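Local coordinates for Dna-binding protein RAP1 (Saccharomyces cerevisiae, PDB 4BJT) that binds DNA as a repressor and activator of transcription and, through its C-terminal domain, holds the Rap1-binding module of the telomere protein Rif1, at residues N153-P156 / G160-T163; T131-S134 / V139-R142; L111-C116 / I121-S126; H164-S169 / K183-G188. All blocks are in the same frame, centred on the assembly; numbering follows the deposited sequence. Where two conformers were deposited one is given.

The four contacts follow one another along an all-helical domain. Interaction 3 comes first and joins helix 108-119 to helix 123-132. Interaction 2 follows, where helix 123-132 ends and helix 140-150 begins; its centre is about 13 Å from that of interaction 3. Interaction 1 lies in the loop after helix 140-150, its centre about 8 Å from that of interaction 2. Interaction 4 ties helix 164-171 to the end of helix 175-185 and is joined to interaction 1 by probable hydrogen bonds. Interactions 3 and 4 lie on opposite sides of the chain's centre, about 25 Å apart between centres. The bound Rif1 module packs on Thr131 of interaction 2 and Leu111 and Val112 of interaction 3.

Interaction 1: residues N153-P156 / G160-T163; sequences NPPP and GIWT
Ile161 overlaps the ring of Pro155. Its CD1 methyl lies 3.8 Å from Pro155 CG, and the two side chains cross at about a right angle. The CG2 methyl takes another direction. It is anti to the backbone N of Ile161, while CG1 is anti to the carbonyl carbon (chi1 -55°), and it comes 3.8 Å from Pro155 O. One residue thus touches both the ring and the carbonyl of the proline. Tyr143 of helix 140-150 packs on both Pro155 and Ile161. The two segments belong to the loop that links helix 140-150 to helix 164-171. The peptide bond before Pro154 is cis, which bends the chain as it enters the run of three prolines. Two waters bridge the segments. Water 1 lies 2.8 Å from both Pro155 O and Ile161 O and bridges the two carbonyls. Water 2 donates to Pro156 O and bonds to Thr163 OG1, each at 2.8 Å. Thr163 is the N-cap of helix 164-171. Its OG1 sits between the backbone N and the carbonyl carbon (chi1 63°) and accepts a hydrogen bond from Asp166 N. The other branch, CG2, faces the proline segment and lies 3.8 Å from Pro156 O. Lys184 NZ is a further partner of Pro156 O.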
loop_
_atom_site.group_PDB
_atom_site.type_symbol
_atom_site.label_atom_id
_atom_site.label_comp_id
_atom_site.label_asym_id
_atom_site.label_seq_id
_atom_site.Cartn_x
_atom_site.Cartn_y
_atom_site.Cartn_z
ATOM N N ASN C 153 5.631 -7.761 6.363
ATOM C CA ASN C 153 5.737 -6.891 5.198
ATOM C C ASN C 153 5.941 -7.721 3.930
ATOM O O ASN C 153 6.962 -8.394 3.821
ATOM C CB ASN C 153 6.955 -5.959 5.361
ATOM C CG ASN C 153 7.098 -5.050 4.172
ATOM O OD1 ASN C 153 6.122 -4.429 3.754
ATOM N ND2 ASN C 153 8.297 -4.854 3.689
ATOM N N PRO C 154 5.026 -7.663 2.960
ATOM C CA PRO C 154 3.761 -6.934 2.974
ATOM C C PRO C 154 2.732 -7.629 3.839
ATOM O O PRO C 154 2.831 -8.831 4.074
ATOM C CB PRO C 154 3.315 -6.977 1.505
ATOM C CG PRO C 154 3.833 -8.278 1.025
ATOM C CD PRO C 154 5.181 -8.427 1.705
ATOM N N PRO C 155 1.659 -6.920 4.203
ATOM C CA PRO C 155 0.546 -7.582 4.895
ATOM C C PRO C 155 -0.115 -8.596 3.947
ATOM O O PRO C 155 -0.466 -8.232 2.821
ATOM C CB PRO C 155 -0.402 -6.445 5.252
ATOM C CG PRO C 155 0.193 -5.226 4.788
ATOM C CD PRO C 155 1.432 -5.474 4.038
ATOM N N PRO C 156 -0.218 -9.872 4.346
ATOM C CA PRO C 156 -0.591 -10.907 3.378
ATOM C C PRO C 156 -2.056 -11.120 3.072
ATOM O O PRO C 156 -2.348 -11.825 2.092
ATOM C CB PRO C 156 -0.016 -12.174 4.000
ATOM C CG PRO C 156 -0.080 -11.935 5.425
ATOM C CD PRO C 156 0.281 -10.492 5.588
ATOM N N GLY C 160 -6.940 -4.976 -1.466
ATOM C CA GLY C 160 -6.219 -3.900 -2.135
ATOM C C GLY C 160 -4.713 -4.042 -2.151
ATOM O O GLY C 160 -4.041 -3.304 -2.868
ATOM N N ILE C 161 -4.155 -4.970 -1.360
ATOM C CA ILE C 161 -2.710 -5.166 -1.297
ATOM C C ILE C 161 -2.393 -6.467 -1.975
ATOM O O ILE C 161 -2.669 -7.538 -1.442
ATOM C CB ILE C 161 -2.233 -5.145 0.190
ATOM C CG1 ILE C 161 -2.686 -3.839 0.867
ATOM C CG2 ILE C 161 -0.711 -5.372 0.271
ATOM C CD1 ILE C 161 -2.197 -3.632 2.264
ATOM N N TRP C 162 -1.863 -6.377 -3.204
ATOM C CA TRP C 162 -1.569 -7.553 -3.995
ATOM C C TRP C 162 -0.250 -8.187 -3.593
ATOM O O TRP C 162 0.801 -7.578 -3.743
ATOM C CB TRP C 162 -1.538 -7.195 -5.489
ATOM C CG TRP C 162 -2.889 -6.888 -6.033
ATOM C CD1 TRP C 162 -3.546 -5.697 -5.999
ATOM C CD2 TRP C 162 -3.747 -7.800 -6.725
ATOM N NE1 TRP C 162 -4.779 -5.822 -6.592
ATOM C CE2 TRP C 162 -4.932 -7.107 -7.043
ATOM C CE3 TRP C 162 -3.617 -9.132 -7.119
ATOM C CZ2 TRP C 162 -5.991 -7.710 -7.728
ATOM C CZ3 TRP C 162 -4.644 -9.712 -7.826
ATOM C CH2 TRP C 162 -5.839 -9.022 -8.073
ATOM N N THR C 163 -0.293 -9.432 -3.167
ATOM C CA THR C 163 0.915 -10.176 -2.842
ATOM C C THR C 163 1.407 -10.966 -4.064
ATOM O O THR C 163 0.697 -11.134 -5.062
ATOM C CB THR C 163 0.633 -11.136 -1.703
ATOM O OG1 THR C 163 -0.344 -12.068 -2.158
ATOM C CG2 THR C 163 0.145 -10.422 -0.455
HETATM O O HOH W 1 -2.647 -8.679 1.131
HETATM O O HOH W 2 -1.148 -13.411 0.155
#

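Interaction 2: residues T131-S134 / V139-R142; sequences TCLS and VFPR
Leu133 reaches the start of helix 140-150 with both methyls of its fork. CD2 meets the CG1 methyl of Val139 at 3.7 Å. CD1 lies 3.6 Å from Phe140 N, over the peptide between Val139 and Phe140, and 3.9 Å from Phe140 CD2. It approaches the phenyl ring obliquely. The leucine fork therefore covers two side chains and the peptide between them. The Val139 branch is brought in by its first torsion, which sets CG1 anti to the backbone N (chi1 -174°). With an alanine in place of Leu133 the two methyls are gone, which is likely to leave a gap beside Val139 and the Phe140 ring. Ile161 also packs on Leu133, and Ile129 and Leu130 of helix 123-132 touch Phe140. The backbone that carries Leu133 is fixed just beyond it. Ser134 N bonds to Thr131 O at 3.1 Å, and Ser134 has positive phi. Arg193 NH1 bonds to both Thr131 O and Ser134 OG, tying this turn to helix 187-198. The turn is a Schellman motif that ends helix 123-132, and the buried apolar contact packs it against the first turn of the next helix in the all-helical Rap1 C-terminal domain.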
loop_
_atom_site.group_PDB
_atom_site.type_symbol
_atom_site.label_atom_id
_atom_site.label_comp_id
_atom_site.label_asym_id
_atom_site.label_seq_id
_atom_site.Cartn_x
_atom_site.Cartn_y
_atom_site.Cartn_z
ATOM N N THR C 131 3.365 -0.194 -6.451
ATOM C CA THR C 131 3.168 -1.259 -7.422
ATOM C C THR C 131 2.182 -2.309 -6.899
ATOM O O THR C 131 1.281 -2.710 -7.634
ATOM C CB THR C 131 4.512 -1.867 -7.811
ATOM O OG1 THR C 131 5.351 -0.825 -8.334
ATOM C CG2 THR C 131 4.370 -2.951 -8.859
ATOM N N CYS C 132 2.313 -2.736 -5.648
ATOM C CA CYS C 132 1.408 -3.757 -5.146
ATOM C C CYS C 132 0.008 -3.230 -4.843
ATOM O O CYS C 132 -0.921 -4.029 -4.706
ATOM C CB CYS C 132 1.993 -4.500 -3.963
ATOM S SG CYS C 132 1.761 -3.699 -2.382
ATOM N N LEU C 133 -0.160 -1.885 -4.796
ATOM C CA LEU C 133 -1.465 -1.272 -4.637
ATOM C C LEU C 133 -2.104 -0.978 -6.016
ATOM O O LEU C 133 -3.162 -0.353 -6.044
ATOM C CB LEU C 133 -1.375 0.051 -3.862
ATOM C CG LEU C 133 -0.816 -0.034 -2.440
ATOM C CD1 LEU C 133 -0.873 1.318 -1.751
ATOM C CD2 LEU C 133 -1.437 -1.111 -1.648
ATOM N N SER C 134 -1.450 -1.338 -7.121
ATOM C CA SER C 134 -1.925 -0.992 -8.481
ATOM C C SER C 134 -2.104 0.541 -8.616
ATOM O O SER C 134 -3.011 0.996 -9.314
ATOM C CB SER C 134 -3.227 -1.721 -8.830
ATOM O OG SER C 134 -3.108 -3.125 -8.714
ATOM N N VAL C 139 -5.074 3.344 -0.639
ATOM C CA VAL C 139 -4.757 2.130 0.106
ATOM C C VAL C 139 -3.371 2.273 0.822
ATOM O O VAL C 139 -3.000 1.393 1.593
ATOM C CB VAL C 139 -4.880 0.901 -0.839
ATOM C CG1 VAL C 139 -4.711 -0.403 -0.082
ATOM C CG2 VAL C 139 -6.233 0.899 -1.565
ATOM N N PHE C 140 -2.613 3.389 0.626
ATOM C CA PHE C 140 -1.314 3.566 1.327
ATOM C C PHE C 140 -1.451 3.493 2.829
ATOM O O PHE C 140 -0.696 2.778 3.500
ATOM C CB PHE C 140 -0.649 4.899 0.974
ATOM C CG PHE C 140 0.597 4.749 0.170
ATOM C CD1 PHE C 140 1.780 4.415 0.772
ATOM C CD2 PHE C 140 0.583 4.942 -1.191
ATOM C CE1 PHE C 140 2.956 4.291 0.028
ATOM C CE2 PHE C 140 1.742 4.777 -1.934
ATOM C CZ PHE C 140 2.928 4.485 -1.310
ATOM N N PRO C 141 -2.396 4.227 3.444
ATOM C CA PRO C 141 -2.512 4.146 4.912
ATOM C C PRO C 141 -2.813 2.734 5.407
ATOM O O PRO C 141 -2.232 2.255 6.379
ATOM C CB PRO C 141 -3.624 5.144 5.233
ATOM C CG PRO C 141 -3.568 6.114 4.099
ATOM C CD PRO C 141 -3.321 5.226 2.899
ATOM N N ARG C 142 -3.683 2.036 4.684
ATOM C CA ARG C 142 -4.037 0.673 4.994
ATOM C C ARG C 142 -2.783 -0.218 5.001
ATOM O O ARG C 142 -2.649 -1.114 5.833
ATOM C CB ARG C 142 -5.014 0.177 3.892
ATOM C CG ARG C 142 -5.573 -1.146 4.198
ATOM C CD ARG C 142 -6.574 -1.606 3.133
ATOM N NE ARG C 142 -7.727 -0.713 3.049
ATOM C CZ ARG C 142 -8.787 -0.928 2.264
ATOM N NH1 ARG C 142 -8.806 -1.956 1.432
ATOM N NH2 ARG C 142 -9.821 -0.092 2.283
#

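Interaction 3: residues L111-C116 / I121-S126; sequences LVQDLC and IRKNFS
The backbones of Cys116 and Ile121 come close, with Ile121 N donating to Leu115 O at 3.1 Å and an N-H...O angle of 167°. A CA-H...O contact lies next to it, from Cys116 CA to Ile121 O at 3.3 Å. One turn earlier in helix 108-119, Val112 CG1 packs on the first carbons of Lys123, 3.6 Å from Lys123 CB. The other methyl, CG2, turns to the CB of Ser126. The rest of the Lys123 chain is extended and carries its amine across to Gln113. There NZ donates to Gln113 OE1 at 2.8 Å, tilted 20° from the carbonyl plane. The Gln113 side chain leaves its backbone away from the 121-126 segment, but a bend at chi2 (65°) brings its amide back. Its NE2 bonds to Asp117 OD1. A leucine at Gln113 would probably leave the Lys123 amine without its carbonyl partner and the Asp117 carboxylate without its amide donor. Deeper in, Leu115 CD2 lies beside Ile121 CD1, the two side chains pointing the same way. Water 3 donates to Val112 O and Ile121 O and so links the two backbones; its bond to Ser126 OG holds for one of two conformers. On the inner side, Leu95 and Val98 of helix 88-99 and Phe140 of helix 140-150 pack on Leu115. Phe144 of helix 140-150 touches Ile121, and an apolar side chain of the bound peptide packs on Val112.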
loop_
_atom_site.group_PDB
_atom_site.type_symbol
_atom_site.label_atom_id
_atom_site.label_comp_id
_atom_site.label_asym_id
_atom_site.label_seq_id
_atom_site.Cartn_x
_atom_site.Cartn_y
_atom_site.Cartn_z
ATOM N N LEU C 111 5.524 11.900 -6.022
ATOM C CA LEU C 111 4.935 11.315 -4.817
ATOM C C LEU C 111 6.021 10.604 -3.988
ATOM O O LEU C 111 6.112 10.783 -2.770
ATOM C CB LEU C 111 3.812 10.335 -5.211
ATOM C CG LEU C 111 3.267 9.464 -4.081
ATOM C CD1 LEU C 111 2.638 10.302 -2.998
ATOM C CD2 LEU C 111 2.268 8.508 -4.602
ATOM N N VAL C 112 6.797 9.743 -4.657
ATOM C CA VAL C 112 7.872 8.986 -4.031
ATOM C C VAL C 112 8.874 9.940 -3.372
ATOM O O VAL C 112 9.330 9.681 -2.246
ATOM C CB VAL C 112 8.502 8.013 -5.056
ATOM C CG1 VAL C 112 9.847 7.484 -4.615
ATOM C CG2 VAL C 112 7.534 6.856 -5.350
ATOM N N GLN C 113 9.195 11.069 -4.039
ATOM C CA GLN C 113 10.096 12.045 -3.429
ATOM C C GLN C 113 9.494 12.683 -2.179
ATOM O O GLN C 113 10.169 12.829 -1.166
ATOM C CB GLN C 113 10.486 13.139 -4.445
ATOM C CG GLN C 113 11.568 14.092 -3.937
ATOM C CD GLN C 113 12.873 13.366 -3.723
ATOM O OE1 GLN C 113 13.397 12.734 -4.636
ATOM N NE2 GLN C 113 13.391 13.364 -2.504
ATOM N N ASP C 114 8.207 13.016 -2.217
ATOM C CA ASP C 114 7.543 13.627 -1.068
ATOM C C ASP C 114 7.411 12.629 0.102
ATOM O O ASP C 114 7.599 13.006 1.267
ATOM C CB ASP C 114 6.174 14.167 -1.478
ATOM C CG ASP C 114 6.225 15.265 -2.538
ATOM O OD1 ASP C 114 7.310 15.867 -2.726
ATOM O OD2 ASP C 114 5.202 15.479 -3.218
ATOM N N LEU C 115 7.190 11.344 -0.205
ATOM C CA LEU C 115 7.107 10.315 0.853
ATOM C C LEU C 115 8.463 10.109 1.533
ATOM O O LEU C 115 8.535 9.726 2.710
ATOM C CB LEU C 115 6.615 8.993 0.270
ATOM C CG LEU C 115 5.135 8.981 -0.133
ATOM C CD1 LEU C 115 4.826 7.774 -1.003
ATOM C CD2 LEU C 115 4.211 9.009 1.106
ATOM N N CYS C 116 9.538 10.344 0.800
ATOM C CA CYS C 116 10.892 10.287 1.332
ATOM C C CYS C 116 11.155 11.525 2.227
ATOM O O CYS C 116 11.502 11.390 3.407
ATOM C CB CYS C 116 11.859 10.207 0.155
ATOM S SG CYS C 116 13.588 10.441 0.588
ATOM N N ILE C 121 9.982 7.492 4.248
ATOM C CA ILE C 121 9.833 6.180 3.617
ATOM C C ILE C 121 10.845 6.113 2.476
ATOM O O ILE C 121 10.883 7.025 1.647
ATOM C CB ILE C 121 8.409 5.959 3.096
ATOM C CG1 ILE C 121 7.346 6.143 4.219
ATOM C CG2 ILE C 121 8.296 4.561 2.442
ATOM C CD1 ILE C 121 5.973 6.410 3.673
ATOM N N ARG C 122 11.682 5.060 2.429
ATOM C CA ARG C 122 12.693 4.964 1.369
ATOM C C ARG C 122 12.032 4.831 -0.001
ATOM O O ARG C 122 10.993 4.198 -0.131
ATOM C CB ARG C 122 13.671 3.823 1.631
ATOM C CG ARG C 122 14.568 4.127 2.833
ATOM C CD ARG C 122 15.582 3.043 3.073
ATOM N NE ARG C 122 16.353 3.271 4.296
ATOM C CZ ARG C 122 17.412 4.063 4.422
ATOM N NH1 ARG C 122 17.891 4.724 3.369
ATOM N NH2 ARG C 122 18.023 4.178 5.595
ATOM N N LYS C 123 12.650 5.442 -1.027
ATOM C CA LYS C 123 12.067 5.494 -2.361
ATOM C C LYS C 123 11.791 4.134 -2.991
ATOM O O LYS C 123 10.761 3.960 -3.668
ATOM C CB LYS C 123 12.934 6.331 -3.292
ATOM C CG LYS C 123 13.018 7.780 -2.907
ATOM C CD LYS C 123 13.968 8.465 -3.873
ATOM C CE LYS C 123 14.135 9.907 -3.561
ATOM N NZ LYS C 123 15.101 10.551 -4.505
ATOM N N ASN C 124 12.685 3.190 -2.793
ATOM C CA ASN C 124 12.483 1.841 -3.342
ATOM C C ASN C 124 11.313 1.126 -2.637
ATOM O O ASN C 124 10.532 0.428 -3.286
ATOM C CB ASN C 124 13.742 0.995 -3.306
ATOM C CG ASN C 124 14.410 0.879 -1.973
ATOM O OD1 ASN C 124 14.164 1.662 -1.051
ATOM N ND2 ASN C 124 15.335 -0.052 -1.864
ATOM N N PHE C 125 11.124 1.384 -1.335
ATOM C CA PHE C 125 9.981 0.820 -0.623
ATOM C C PHE C 125 8.669 1.458 -1.086
ATOM O O PHE C 125 7.721 0.734 -1.399
ATOM C CB PHE C 125 10.178 0.982 0.889
ATOM C CG PHE C 125 9.155 0.317 1.776
ATOM C CD1 PHE C 125 8.560 -0.883 1.407
ATOM C CD2 PHE C 125 8.916 0.796 3.052
ATOM C CE1 PHE C 125 7.680 -1.532 2.258
ATOM C CE2 PHE C 125 8.041 0.137 3.909
ATOM C CZ PHE C 125 7.411 -1.003 3.499
ATOM N N SER C 126 8.584 2.811 -1.181
ATOM C CA SER C 126 7.379 3.481 -1.690
ATOM C C SER C 126 7.007 2.976 -3.092
ATOM O O SER C 126 5.834 2.761 -3.398
ATOM C CB SER C 126 7.586 4.988 -1.765
ATOM O OG SER C 126 7.611 5.511 -0.457
HETATM O O HOH W 3 9.633 7.344 -0.806
HETATM O O HOH W 4 16.307 12.430 -1.928
#

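Interaction 4: residues H164-S169 / K183-G188; sequences HDDDES and KKHGTG
Asp166 projects from helix 164-171 toward Lys184 and His185 near the end of helix 175-185, and the three form a salt bridge and a His-carboxylate hydrogen bond on one oxygen. OD2 takes both. Lys184 NZ donates to it at 2.7 Å, on the syn lone pair. His185 NE2 donates at 2.9 Å, with an N-H...O angle of 161°. The two donors approach differently. The carboxylate and imidazole planes stand 86° apart; OD2 lies near the ring plane, at its edge, and NE2 comes from above the carboxylate plane. Lys184 meets Asp166 at about a right angle. Its chain is extended, with CG anti to the backbone N (chi1 179°), and this carries the amine to the aspartate. Two donors on one oxygen would probably favour the charged carboxylate. The other ring nitrogen is held too: Gly160 N and His185 ND1 are hydrogen-bonded, so both ring nitrogens help to fix its rotation. Trp162, in the loop before helix 164-171, stacks on the same ring. Within the pair of neighbours, Lys184 CG sits over the centre of one face of the His185 ring, 3.8 Å above its plane.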
loop_
_atom_site.group_PDB
_atom_site.type_symbol
_atom_site.label_atom_id
_atom_site.label_comp_id
_atom_site.label_asym_id
_atom_site.label_seq_id
_atom_site.Cartn_x
_atom_site.Cartn_y
_atom_site.Cartn_z
ATOM N N HIS C 164 2.610 -11.534 -3.936
ATOM C CA HIS C 164 3.152 -12.397 -4.987
ATOM C C HIS C 164 2.210 -13.565 -5.253
ATOM O O HIS C 164 1.908 -13.865 -6.408
ATOM C CB HIS C 164 4.542 -12.903 -4.582
ATOM C CG HIS C 164 5.102 -13.906 -5.544
ATOM N ND1 HIS C 164 5.689 -13.513 -6.737
ATOM C CD2 HIS C 164 5.096 -15.259 -5.483
ATOM C CE1 HIS C 164 6.038 -14.637 -7.355
ATOM N NE2 HIS C 164 5.710 -15.711 -6.634
ATOM N N ASP C 165 1.694 -14.198 -4.183
ATOM C CA ASP C 165 0.750 -15.306 -4.319
ATOM C C ASP C 165 -0.524 -14.891 -5.048
ATOM O O ASP C 165 -1.061 -15.660 -5.830
ATOM C CB ASP C 165 0.401 -15.892 -2.938
ATOM C CG ASP C 165 1.524 -16.700 -2.302
ATOM O OD1 ASP C 165 2.526 -16.998 -3.011
ATOM O OD2 ASP C 165 1.384 -17.074 -1.111
ATOM N N ASP C 166 -1.020 -13.680 -4.772
ATOM C CA ASP C 166 -2.214 -13.178 -5.441
ATOM C C ASP C 166 -1.957 -13.033 -6.938
ATOM O O ASP C 166 -2.814 -13.388 -7.737
ATOM C CB ASP C 166 -2.642 -11.806 -4.892
ATOM C CG ASP C 166 -3.169 -11.791 -3.485
ATOM O OD1 ASP C 166 -3.568 -12.854 -2.992
ATOM O OD2 ASP C 166 -3.242 -10.675 -2.880
ATOM N N ASP C 167 -0.796 -12.475 -7.310
ATOM C CA ASP C 167 -0.463 -12.302 -8.731
ATOM C C ASP C 167 -0.315 -13.652 -9.441
ATOM O O ASP C 167 -0.752 -13.784 -10.575
ATOM C CB ASP C 167 0.775 -11.429 -8.904
ATOM C CG ASP C 167 0.535 -9.957 -8.620
ATOM O OD1 ASP C 167 -0.626 -9.507 -8.748
ATOM O OD2 ASP C 167 1.533 -9.227 -8.319
ATOM N N GLU C 168 0.196 -14.663 -8.747
ATOM C CA GLU C 168 0.286 -16.010 -9.307
ATOM C C GLU C 168 -1.115 -16.617 -9.481
ATOM O O GLU C 168 -1.397 -17.222 -10.526
ATOM C CB GLU C 168 1.192 -16.890 -8.431
ATOM C CG GLU C 168 2.652 -16.475 -8.488
ATOM C CD GLU C 168 3.330 -16.591 -9.845
ATOM O OE1 GLU C 168 2.910 -17.442 -10.662
ATOM O OE2 GLU C 168 4.285 -15.821 -10.093
ATOM N N SER C 169 -2.025 -16.394 -8.515
ATOM C CA SER C 169 -3.406 -16.861 -8.652
ATOM C C SER C 169 -4.087 -16.209 -9.845
ATOM O O SER C 169 -4.829 -16.884 -10.583
ATOM C CB SER C 169 -4.216 -16.556 -7.389
ATOM O OG SER C 169 -3.792 -17.369 -6.309
ATOM N N LYS C 183 -12.821 -12.610 -4.041
ATOM C CA LYS C 183 -13.384 -12.432 -2.701
ATOM C C LYS C 183 -12.501 -11.464 -1.870
ATOM O O LYS C 183 -13.012 -10.644 -1.099
ATOM C CB LYS C 183 -13.509 -13.793 -2.009
ATOM C CG LYS C 183 -14.022 -13.719 -0.589
ATOM C CD LYS C 183 -14.539 -15.077 -0.120
ATOM C CE LYS C 183 -14.982 -15.082 1.331
ATOM N NZ LYS C 183 -16.237 -14.305 1.573
ATOM N N LYS C 184 -11.178 -11.552 -2.057
ATOM C CA LYS C 184 -10.241 -10.682 -1.374
ATOM C C LYS C 184 -10.256 -9.262 -1.895
ATOM O O LYS C 184 -10.362 -8.318 -1.118
ATOM C CB LYS C 184 -8.823 -11.272 -1.465
ATOM C CG LYS C 184 -7.746 -10.435 -0.805
ATOM C CD LYS C 184 -6.383 -11.091 -0.937
ATOM C CE LYS C 184 -5.363 -10.338 -0.122
ATOM N NZ LYS C 184 -4.003 -10.931 -0.256
ATOM N N HIS C 185 -10.065 -9.099 -3.208
ATOM C CA HIS C 185 -9.872 -7.783 -3.822
ATOM C C HIS C 185 -11.073 -7.187 -4.536
ATOM O O HIS C 185 -11.091 -5.978 -4.747
ATOM C CB HIS C 185 -8.709 -7.872 -4.809
ATOM C CG HIS C 185 -7.390 -8.155 -4.158
ATOM N ND1 HIS C 185 -6.886 -7.333 -3.168
ATOM C CD2 HIS C 185 -6.499 -9.142 -4.400
ATOM C CE1 HIS C 185 -5.727 -7.871 -2.817
ATOM N NE2 HIS C 185 -5.445 -8.936 -3.566
ATOM N N GLY C 186 -11.995 -8.033 -4.970
ATOM C CA GLY C 186 -13.137 -7.643 -5.773
ATOM C C GLY C 186 -12.843 -7.682 -7.260
ATOM O O GLY C 186 -11.685 -7.724 -7.696
ATOM N N THR C 187 -13.919 -7.656 -8.044
ATOM C CA THR C 187 -13.828 -7.715 -9.492
ATOM C C THR C 187 -13.125 -6.520 -10.105
ATOM O O THR C 187 -12.308 -6.693 -11.014
ATOM C CB THR C 187 -15.236 -7.805 -10.081
ATOM O OG1 THR C 187 -15.963 -8.798 -9.359
ATOM C CG2 THR C 187 -15.219 -8.125 -11.556
ATOM N N GLY C 188 -13.466 -5.327 -9.637
ATOM C CA GLY C 188 -12.882 -4.100 -10.168
ATOM C C GLY C 188 -11.378 -4.081 -10.047
ATOM O O GLY C 188 -10.664 -3.784 -11.009
#